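Local coordinates for protein shikimate 5-dehydrogenase AroE (5-dehydroshikimate reductase) (Mycobacterium tuberculosis, PDB 4P4G) that probably catalyses the NADPH-dependent reduction of 3-dehydroshikimate to shikimate, the fourth of seven steps in the chorismate pathway, at residues A[13-18]-A[38-43]; A[186-191]-A[208-213]; A[74-79]-A[99-104]. All coordinates share one frame; numbering follows the deposited sequence.

Contacts 1 and 3 belong to one mixed sheet, that of the substrate-binding domain, and involve its two outermost strands, 37-42 and 78-79; contact 2 lies in the separate parallel sheet of the other domain, across the centre of the chain. Contact 2 is the most deeply set: two strands joined by regular backbone bonds, with mostly apolar side chains on both faces. The other two have more polar, partly exposed margins. In contact 1 a loop is held to an edge strand largely through side chains, and its Ser18 reaches shikimate. Contact 3 mixes a short parallel bridge with a salt bridge and an aromatic pair. None of the three touches another.

Contact 1 (A[13-18]-A[38-43]). With SKM ((3R,4S,5R)-3,4,5-trihydroxycyclohex-1-ene-1-carboxylic acid), chain C.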
# COMPACT_ATOMS: atom_id res chain seq x y z
N SER A 13 13.34 -1.93 -2.63
CA SER A 13 14.27 -3.06 -2.64
C SER A 13 13.67 -4.28 -1.95
O SER A 13 13.38 -4.24 -0.75
CB SER A 13 15.59 -2.66 -1.97
OG SER A 13 16.43 -3.79 -1.82
N PRO A 14 13.48 -5.39 -2.71
CA PRO A 14 13.73 -5.56 -4.14
C PRO A 14 12.75 -4.76 -4.98
O PRO A 14 11.72 -4.33 -4.45
CB PRO A 14 13.47 -7.06 -4.35
CG PRO A 14 12.43 -7.38 -3.34
CD PRO A 14 12.83 -6.57 -2.13
N ILE A 15 13.04 -4.57 -6.26
CA ILE A 15 12.19 -3.71 -7.10
C ILE A 15 11.89 -4.34 -8.46
O ILE A 15 10.97 -3.91 -9.16
CB ILE A 15 12.83 -2.31 -7.28
CG1 ILE A 15 11.78 -1.29 -7.78
CG2 ILE A 15 14.03 -2.37 -8.22
CD1 ILE A 15 10.64 -1.08 -6.80
N ALA A 16 12.63 -5.38 -8.84
CA ALA A 16 12.53 -5.92 -10.19
C ALA A 16 11.12 -6.40 -10.54
O ALA A 16 10.71 -6.34 -11.69
CB ALA A 16 13.55 -7.04 -10.39
N HIS A 17 10.38 -6.86 -9.52
CA HIS A 17 9.03 -7.40 -9.68
C HIS A 17 7.95 -6.33 -9.92
O HIS A 17 6.82 -6.67 -10.25
CB HIS A 17 8.63 -8.12 -8.40
CG HIS A 17 8.39 -7.19 -7.25
ND1 HIS A 17 9.43 -6.65 -6.51
CD2 HIS A 17 7.25 -6.66 -6.74
CE1 HIS A 17 8.93 -5.84 -5.58
NE2 HIS A 17 7.61 -5.83 -5.70
N SER A 18 8.28 -5.06 -9.70
CA SER A 18 7.23 -4.04 -9.66
C SER A 18 6.47 -3.93 -10.97
O SER A 18 7.09 -3.85 -12.03
CB SER A 18 7.81 -2.67 -9.29
OG SER A 18 6.80 -1.68 -9.39
N TYR A 38 9.24 5.83 -17.14
CA TYR A 38 9.03 5.36 -15.78
C TYR A 38 9.87 4.10 -15.55
O TYR A 38 9.64 3.06 -16.18
CB TYR A 38 7.54 5.09 -15.57
CG TYR A 38 7.13 4.83 -14.14
CD1 TYR A 38 7.44 3.62 -13.52
CD2 TYR A 38 6.42 5.77 -13.41
CE1 TYR A 38 7.06 3.36 -12.21
CE2 TYR A 38 6.03 5.52 -12.11
CZ TYR A 38 6.36 4.32 -11.52
OH TYR A 38 5.96 4.07 -10.23
N GLU A 39 10.84 4.19 -14.65
CA GLU A 39 11.78 3.09 -14.45
C GLU A 39 11.77 2.56 -13.02
O GLU A 39 11.29 3.22 -12.10
CB GLU A 39 13.19 3.53 -14.85
CG GLU A 39 13.70 4.76 -14.12
CD GLU A 39 14.88 5.40 -14.84
OE1 GLU A 39 14.75 6.56 -15.31
OE2 GLU A 39 15.94 4.75 -14.95
N ARG A 40 12.32 1.37 -12.84
CA ARG A 40 12.51 0.81 -11.52
C ARG A 40 13.90 1.16 -11.02
O ARG A 40 14.88 1.03 -11.77
CB ARG A 40 12.35 -0.71 -11.57
CG ARG A 40 11.00 -1.16 -12.16
CD ARG A 40 10.95 -2.68 -12.37
NE ARG A 40 9.72 -3.09 -13.05
CZ ARG A 40 9.54 -3.04 -14.36
NH1 ARG A 40 10.51 -2.59 -15.15
NH2 ARG A 40 8.37 -3.40 -14.89
N ILE A 41 13.99 1.61 -9.78
CA ILE A 41 15.27 1.98 -9.16
C ILE A 41 15.43 1.21 -7.87
O ILE A 41 14.61 1.33 -6.96
CB ILE A 41 15.34 3.48 -8.86
CG1 ILE A 41 15.16 4.30 -10.14
CG2 ILE A 41 16.67 3.85 -8.17
CD1 ILE A 41 15.21 5.79 -9.90
N GLU A 42 16.48 0.40 -7.80
CA GLU A 42 16.77 -0.38 -6.60
C GLU A 42 17.32 0.58 -5.56
O GLU A 42 18.31 1.25 -5.80
CB GLU A 42 17.81 -1.45 -6.91
CG GLU A 42 18.23 -2.28 -5.71
CD GLU A 42 17.29 -3.42 -5.44
OE1 GLU A 42 16.31 -3.57 -6.20
OE2 GLU A 42 17.53 -4.17 -4.47
N CYS A 43 16.66 0.65 -4.40
CA CYS A 43 16.93 1.70 -3.43
C CYS A 43 16.42 1.31 -2.05
O CYS A 43 15.21 1.10 -1.88
CB CYS A 43 16.20 2.98 -3.87
SG CYS A 43 16.54 4.41 -2.84
O12 SKM C . 2.47 1.98 -2.67
C8 SKM C . 2.81 1.20 -3.82
C6 SKM C . 3.10 -0.20 -3.36
O7 SKM C . 3.98 -0.19 -2.24
C5 SKM C . 3.74 -0.92 -4.43
C4 SKM C . 4.27 -0.41 -5.54
C1 SKM C . 4.91 -1.34 -6.55
O2 SKM C . 5.34 -0.88 -7.62
O3 SKM C . 5.01 -2.56 -6.33
C10 SKM C . 4.26 1.12 -5.85
C9 SKM C . 3.96 1.86 -4.52
O11 SKM C . 3.60 3.15 -4.89
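The guanidinium of Arg40 turns an edge to the carbonyl oxygen of Ser18, which lies almost in the plane of the group and is gripped side-on by two nitrogens. Arg40 NE makes the shorter bond, 2.9 Å to Ser18 O with an angle of 156° at the hydrogen, and uses a lone pair of the carbonyl. Arg40 NH2 reaches the same Ser18 O at 3.2 Å, nearly along the C=O axis. This double hold fixes the guanidinium's rotation, while the extended chain leading to it brings Arg40 CD within 3.4 Å of Ile15 O. The second flat group, the His17 imidazole, has Pro14 O at its edge, in plane.

Ile15 is the buried apolar piece. Its CG1, anti to the backbone N (chi1 -163°), lies 3.9 Å from Arg40 CB; CG2 takes the crowded position and sits 3.3 Å from Glu42 OE1. Glu42 is bent at chi2 (84°) and runs past Ile15 in the opposite direction, which sets its OE2 2.9 Å from Ser13 OG.

Ser18 OG is hydrogen-bonded to SKM O2 of the shikimate carboxylate, though the modelled 2.4 Å is implausibly short and the length doubtful; it also accepts from Ser20 N. Arg40 thus acts as a second-shell residue, holding the backbone of a ligand-binding serine.

The loop follows strand 7-12, whose Val10 packs on Ile15, and leads into helix 20-30, where Pro21 and Gln22 touch Arg40. Strand 37-42 runs parallel beside strand 7-12 at the sheet's edge, with Ile41, and Cys43 just beyond the strand, against Val51 of helix 48-53.

Contact 2 (A[186-191]-A[208-213]); sequences EVLVST and PVLLDA
Leu188 O accepts the shortest bond of the pair, 2.8 Å from Leu211 N, while Leu188 N gives one of 2.9 Å to Val209 O. The ladder continues with Ser190 N to Leu211 O and closes with Ala213 N to Ser190 O at 3.1 Å. Strands 187-190 and 209-212 are thus parallel neighbours, their directions 14° apart, in the six-stranded sheet of the Rossmann-type domain that probably binds NADP; two short helices lie on the connection between them.

At the C-terminal end of the ladder, a water joins Ser190 and Asp212 on one face: it accepts from Ser190 OG at 2.6 Å and donates to Asp212 OD1 at 2.9 Å. Asp212 OD1 also takes Ile214 N, and its OD2 is bonded to Thr220 OG1, so this buried carboxylate is held from several directions.

Leu188 and Leu210 run alongside each other off the same face, Leu210 CD1 4.2 Å from Leu188 CG, and Leu210 packs against Leu222, Ala223 and Val226 of helix 221-229. Val189 and Leu211 occupy the other face, against Leu113 of helix 105-113. Near the N-terminal end the two valines cross obliquely, with Val187 CG2 coming 4.2 Å from Val209 CB.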
# COMPACT_ATOMS: atom_id res chain seq x y z
N GLU A 186 -14.41 -9.50 9.74
CA GLU A 186 -15.06 -9.71 8.46
C GLU A 186 -14.12 -9.43 7.29
O GLU A 186 -14.38 -9.84 6.17
CB GLU A 186 -16.32 -8.85 8.37
CG GLU A 186 -17.27 -9.11 9.53
CD GLU A 186 -18.14 -7.91 9.87
OE1 GLU A 186 -18.05 -7.42 11.02
OE2 GLU A 186 -18.91 -7.47 8.98
N VAL A 187 -13.02 -8.73 7.57
CA VAL A 187 -12.04 -8.40 6.55
C VAL A 187 -10.65 -8.43 7.14
O VAL A 187 -10.45 -8.04 8.28
CB VAL A 187 -12.35 -7.04 5.86
CG1 VAL A 187 -12.36 -5.92 6.87
CG2 VAL A 187 -11.38 -6.75 4.75
N LEU A 188 -9.70 -8.93 6.35
CA LEU A 188 -8.30 -8.99 6.74
C LEU A 188 -7.47 -8.28 5.68
O LEU A 188 -7.55 -8.60 4.49
CB LEU A 188 -7.89 -10.46 6.85
CG LEU A 188 -6.42 -10.84 7.01
CD1 LEU A 188 -5.90 -10.24 8.28
CD2 LEU A 188 -6.27 -12.37 7.03
N VAL A 189 -6.67 -7.30 6.09
CA VAL A 189 -5.70 -6.70 5.18
C VAL A 189 -4.31 -7.12 5.60
O VAL A 189 -3.87 -6.81 6.72
CB VAL A 189 -5.79 -5.17 5.15
CG1 VAL A 189 -4.77 -4.62 4.16
CG2 VAL A 189 -7.22 -4.71 4.80
N SER A 190 -3.61 -7.84 4.73
CA SER A 190 -2.28 -8.36 5.09
C SER A 190 -1.15 -7.55 4.47
O SER A 190 -1.07 -7.42 3.25
CB SER A 190 -2.13 -9.82 4.68
OG SER A 190 -0.84 -10.29 5.02
N THR A 191 -0.27 -7.03 5.32
CA THR A 191 0.88 -6.27 4.82
C THR A 191 2.22 -6.92 5.15
O THR A 191 3.28 -6.31 4.97
CB THR A 191 0.86 -4.79 5.30
OG1 THR A 191 1.18 -4.73 6.70
CG2 THR A 191 -0.50 -4.15 5.08
N PRO A 208 -13.63 -13.85 6.04
CA PRO A 208 -14.55 -13.76 4.89
C PRO A 208 -13.97 -13.04 3.67
O PRO A 208 -14.32 -13.37 2.53
CB PRO A 208 -15.73 -12.97 5.46
CG PRO A 208 -15.68 -13.21 6.94
CD PRO A 208 -14.22 -13.27 7.26
N VAL A 209 -13.11 -12.04 3.91
CA VAL A 209 -12.51 -11.25 2.83
C VAL A 209 -11.05 -11.00 3.15
O VAL A 209 -10.72 -10.61 4.28
CB VAL A 209 -13.20 -9.87 2.67
CG1 VAL A 209 -12.58 -9.08 1.51
CG2 VAL A 209 -14.69 -10.01 2.48
N LEU A 210 -10.18 -11.22 2.17
CA LEU A 210 -8.75 -10.98 2.31
C LEU A 210 -8.28 -10.00 1.25
O LEU A 210 -8.50 -10.22 0.05
CB LEU A 210 -7.96 -12.28 2.11
CG LEU A 210 -6.46 -12.11 1.78
CD1 LEU A 210 -5.67 -11.57 2.98
CD2 LEU A 210 -5.85 -13.43 1.28
N LEU A 211 -7.63 -8.93 1.69
CA LEU A 211 -6.89 -8.09 0.76
C LEU A 211 -5.42 -8.34 1.05
O LEU A 211 -4.96 -8.07 2.15
CB LEU A 211 -7.24 -6.61 0.95
CG LEU A 211 -6.39 -5.60 0.18
CD1 LEU A 211 -6.45 -5.86 -1.34
CD2 LEU A 211 -6.81 -4.18 0.50
N ASP A 212 -4.68 -8.89 0.08
CA ASP A 212 -3.26 -9.14 0.30
C ASP A 212 -2.46 -8.10 -0.45
O ASP A 212 -2.66 -7.92 -1.65
CB ASP A 212 -2.88 -10.56 -0.17
CG ASP A 212 -1.58 -11.07 0.45
OD1 ASP A 212 -0.71 -10.24 0.78
OD2 ASP A 212 -1.43 -12.31 0.61
N ALA A 213 -1.57 -7.40 0.24
CA ALA A 213 -0.75 -6.38 -0.43
C ALA A 213 0.24 -6.98 -1.43
O ALA A 213 0.68 -6.31 -2.37
CB ALA A 213 -0.03 -5.52 0.59
O HOH W 1 0.73 -11.03 3.11

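Contact 3 (A[74-79]-A[99-104]); sequences RFADER and WRADNT
Backbone bonds centre on Trp99 and Glu78. Trp99 O receives two weak bonds, from Asp77 N and from Glu78 N, both 3.3 Å long. Glu78 O in turn accepts Ala101 N at 2.9 Å, completing the short parallel bridge between strands 78-79 and 98-102.

Side chains add to this network. Asp77 CG stands between its own backbone N and carbonyl carbon (chi1 43°), which points the carboxylate back at the other strand; OD1 takes Trp99 N on its syn side at 3.1 Å, somewhat out of the carboxylate plane. Arg79 sends its guanidinium to the end of helix 69-75, NE bonding Leu73 O.

The ionic link is Glu78 with Arg100. Arg100 bends at chi3 (-52°) and brings NE to 3.1 Å from Glu78 OE2, with NH2 adding a weaker bond to the same oxygen. The donor comes from above the carboxylate, and the two flat groups are not coplanar but turned 65° apart.

Apolar contacts lie away from this pair. Phe75 CE2 sits over one face of the indole, 3.6 Å from Trp99 CD1, in an oblique aromatic pair; Val52 of helix 48-53 touches both rings. Ala76 CB meets Ala101 CB at 3.5 Å, a close fit just where the chain leaves helix 69-75. Arg79 lays its CG 4.0 Å from Ala101 CB.

The arrangement is a helix followed by a short edge strand that closes the mixed sheet of the substrate-binding domain. It lies off the shikimate site, but helix 69-75 starts at Lys69 and the chain after strand 98-102 reaches Asp105, both hydrogen-bonded to shikimate.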
# COMPACT_ATOMS: atom_id res chain seq x y z
N ARG A 74 10.00 11.43 5.69
CA ARG A 74 10.98 12.30 6.34
C ARG A 74 11.73 13.19 5.35
O ARG A 74 12.11 14.33 5.68
CB ARG A 74 12.00 11.46 7.12
CG ARG A 74 11.42 10.78 8.33
CD ARG A 74 12.54 10.17 9.16
NE ARG A 74 13.37 9.24 8.41
CZ ARG A 74 13.19 7.92 8.39
NH1 ARG A 74 12.18 7.37 9.05
NH2 ARG A 74 14.02 7.15 7.69
N PHE A 75 11.97 12.66 4.16
CA PHE A 75 12.78 13.35 3.16
C PHE A 75 12.08 14.59 2.63
O PHE A 75 12.71 15.63 2.41
CB PHE A 75 13.11 12.40 2.01
CG PHE A 75 13.71 13.08 0.81
CD1 PHE A 75 15.05 13.44 0.81
CD2 PHE A 75 12.94 13.36 -0.31
CE1 PHE A 75 15.62 14.08 -0.29
CE2 PHE A 75 13.50 14.00 -1.41
CZ PHE A 75 14.84 14.35 -1.40
N ALA A 76 10.77 14.47 2.42
CA ALA A 76 9.97 15.56 1.87
C ALA A 76 9.92 16.77 2.79
O ALA A 76 9.83 16.63 4.01
CB ALA A 76 8.57 15.08 1.58
N ASP A 77 9.96 17.96 2.21
CA ASP A 77 9.86 19.17 3.01
C ASP A 77 8.41 19.66 3.18
O ASP A 77 8.13 20.49 4.06
CB ASP A 77 10.74 20.28 2.42
CG ASP A 77 10.63 20.35 0.91
OD1 ASP A 77 11.38 19.61 0.21
OD2 ASP A 77 9.78 21.13 0.43
N GLU A 78 7.50 19.15 2.35
CA GLU A 78 6.07 19.38 2.52
C GLU A 78 5.41 18.02 2.54
O GLU A 78 5.88 17.11 1.87
CB GLU A 78 5.44 20.10 1.32
CG GLU A 78 5.95 21.46 0.93
CD GLU A 78 5.21 21.95 -0.31
OE1 GLU A 78 5.80 22.68 -1.14
OE2 GLU A 78 4.02 21.58 -0.46
N ARG A 79 4.30 17.89 3.27
CA ARG A 79 3.53 16.64 3.26
C ARG A 79 2.05 16.93 3.15
O ARG A 79 1.56 17.91 3.70
CB ARG A 79 3.82 15.84 4.53
CG ARG A 79 5.30 15.55 4.72
CD ARG A 79 5.68 15.19 6.13
NE ARG A 79 7.14 15.13 6.23
CZ ARG A 79 7.89 15.99 6.91
NH1 ARG A 79 7.32 16.97 7.60
NH2 ARG A 79 9.21 15.85 6.92
N TRP A 99 10.17 18.83 -2.58
CA TRP A 99 9.39 17.62 -2.80
C TRP A 99 8.24 17.55 -1.80
O TRP A 99 8.39 17.96 -0.64
CB TRP A 99 10.26 16.38 -2.62
CG TRP A 99 11.35 16.21 -3.64
CD1 TRP A 99 12.62 16.71 -3.58
CD2 TRP A 99 11.28 15.48 -4.87
NE1 TRP A 99 13.34 16.35 -4.70
CE2 TRP A 99 12.54 15.59 -5.50
CE3 TRP A 99 10.27 14.73 -5.49
CZ2 TRP A 99 12.81 14.97 -6.74
CZ3 TRP A 99 10.54 14.14 -6.72
CH2 TRP A 99 11.80 14.28 -7.33
N ARG A 100 7.10 17.03 -2.25
CA ARG A 100 5.96 16.80 -1.36
C ARG A 100 5.68 15.31 -1.22
O ARG A 100 5.67 14.58 -2.21
CB ARG A 100 4.71 17.54 -1.86
CG ARG A 100 3.48 17.37 -0.95
CD ARG A 100 2.23 17.97 -1.59
NE ARG A 100 2.45 19.34 -2.02
CZ ARG A 100 2.55 19.71 -3.29
NH1 ARG A 100 2.42 18.82 -4.26
NH2 ARG A 100 2.76 20.99 -3.60
N ALA A 101 5.48 14.87 0.02
CA ALA A 101 5.13 13.48 0.29
C ALA A 101 3.61 13.32 0.33
O ALA A 101 2.90 14.11 0.97
CB ALA A 101 5.73 13.02 1.61
N ASP A 102 3.12 12.28 -0.34
CA ASP A 102 1.72 11.91 -0.22
C ASP A 102 1.62 10.42 0.07
O ASP A 102 2.59 9.67 -0.09
CB ASP A 102 0.94 12.27 -1.49
CG ASP A 102 -0.56 12.05 -1.33
OD1 ASP A 102 -1.08 12.20 -0.20
OD2 ASP A 102 -1.22 11.69 -2.33
N ASN A 103 0.45 9.99 0.52
CA ASN A 103 0.20 8.58 0.67
C ASN A 103 -1.05 8.19 -0.10
O ASN A 103 -2.16 8.56 0.29
CB ASN A 103 0.06 8.17 2.13
CG ASN A 103 0.11 6.68 2.31
OD1 ASN A 103 -0.76 5.96 1.80
ND2 ASN A 103 1.12 6.19 3.02
N THR A 104 -0.87 7.46 -1.19
CA THR A 104 -2.01 6.97 -1.96
C THR A 104 -2.38 5.51 -1.67
O THR A 104 -3.33 5.00 -2.28
CB THR A 104 -1.78 7.14 -3.48
OG1 THR A 104 -0.79 6.20 -3.92
CG2 THR A 104 -1.30 8.54 -3.81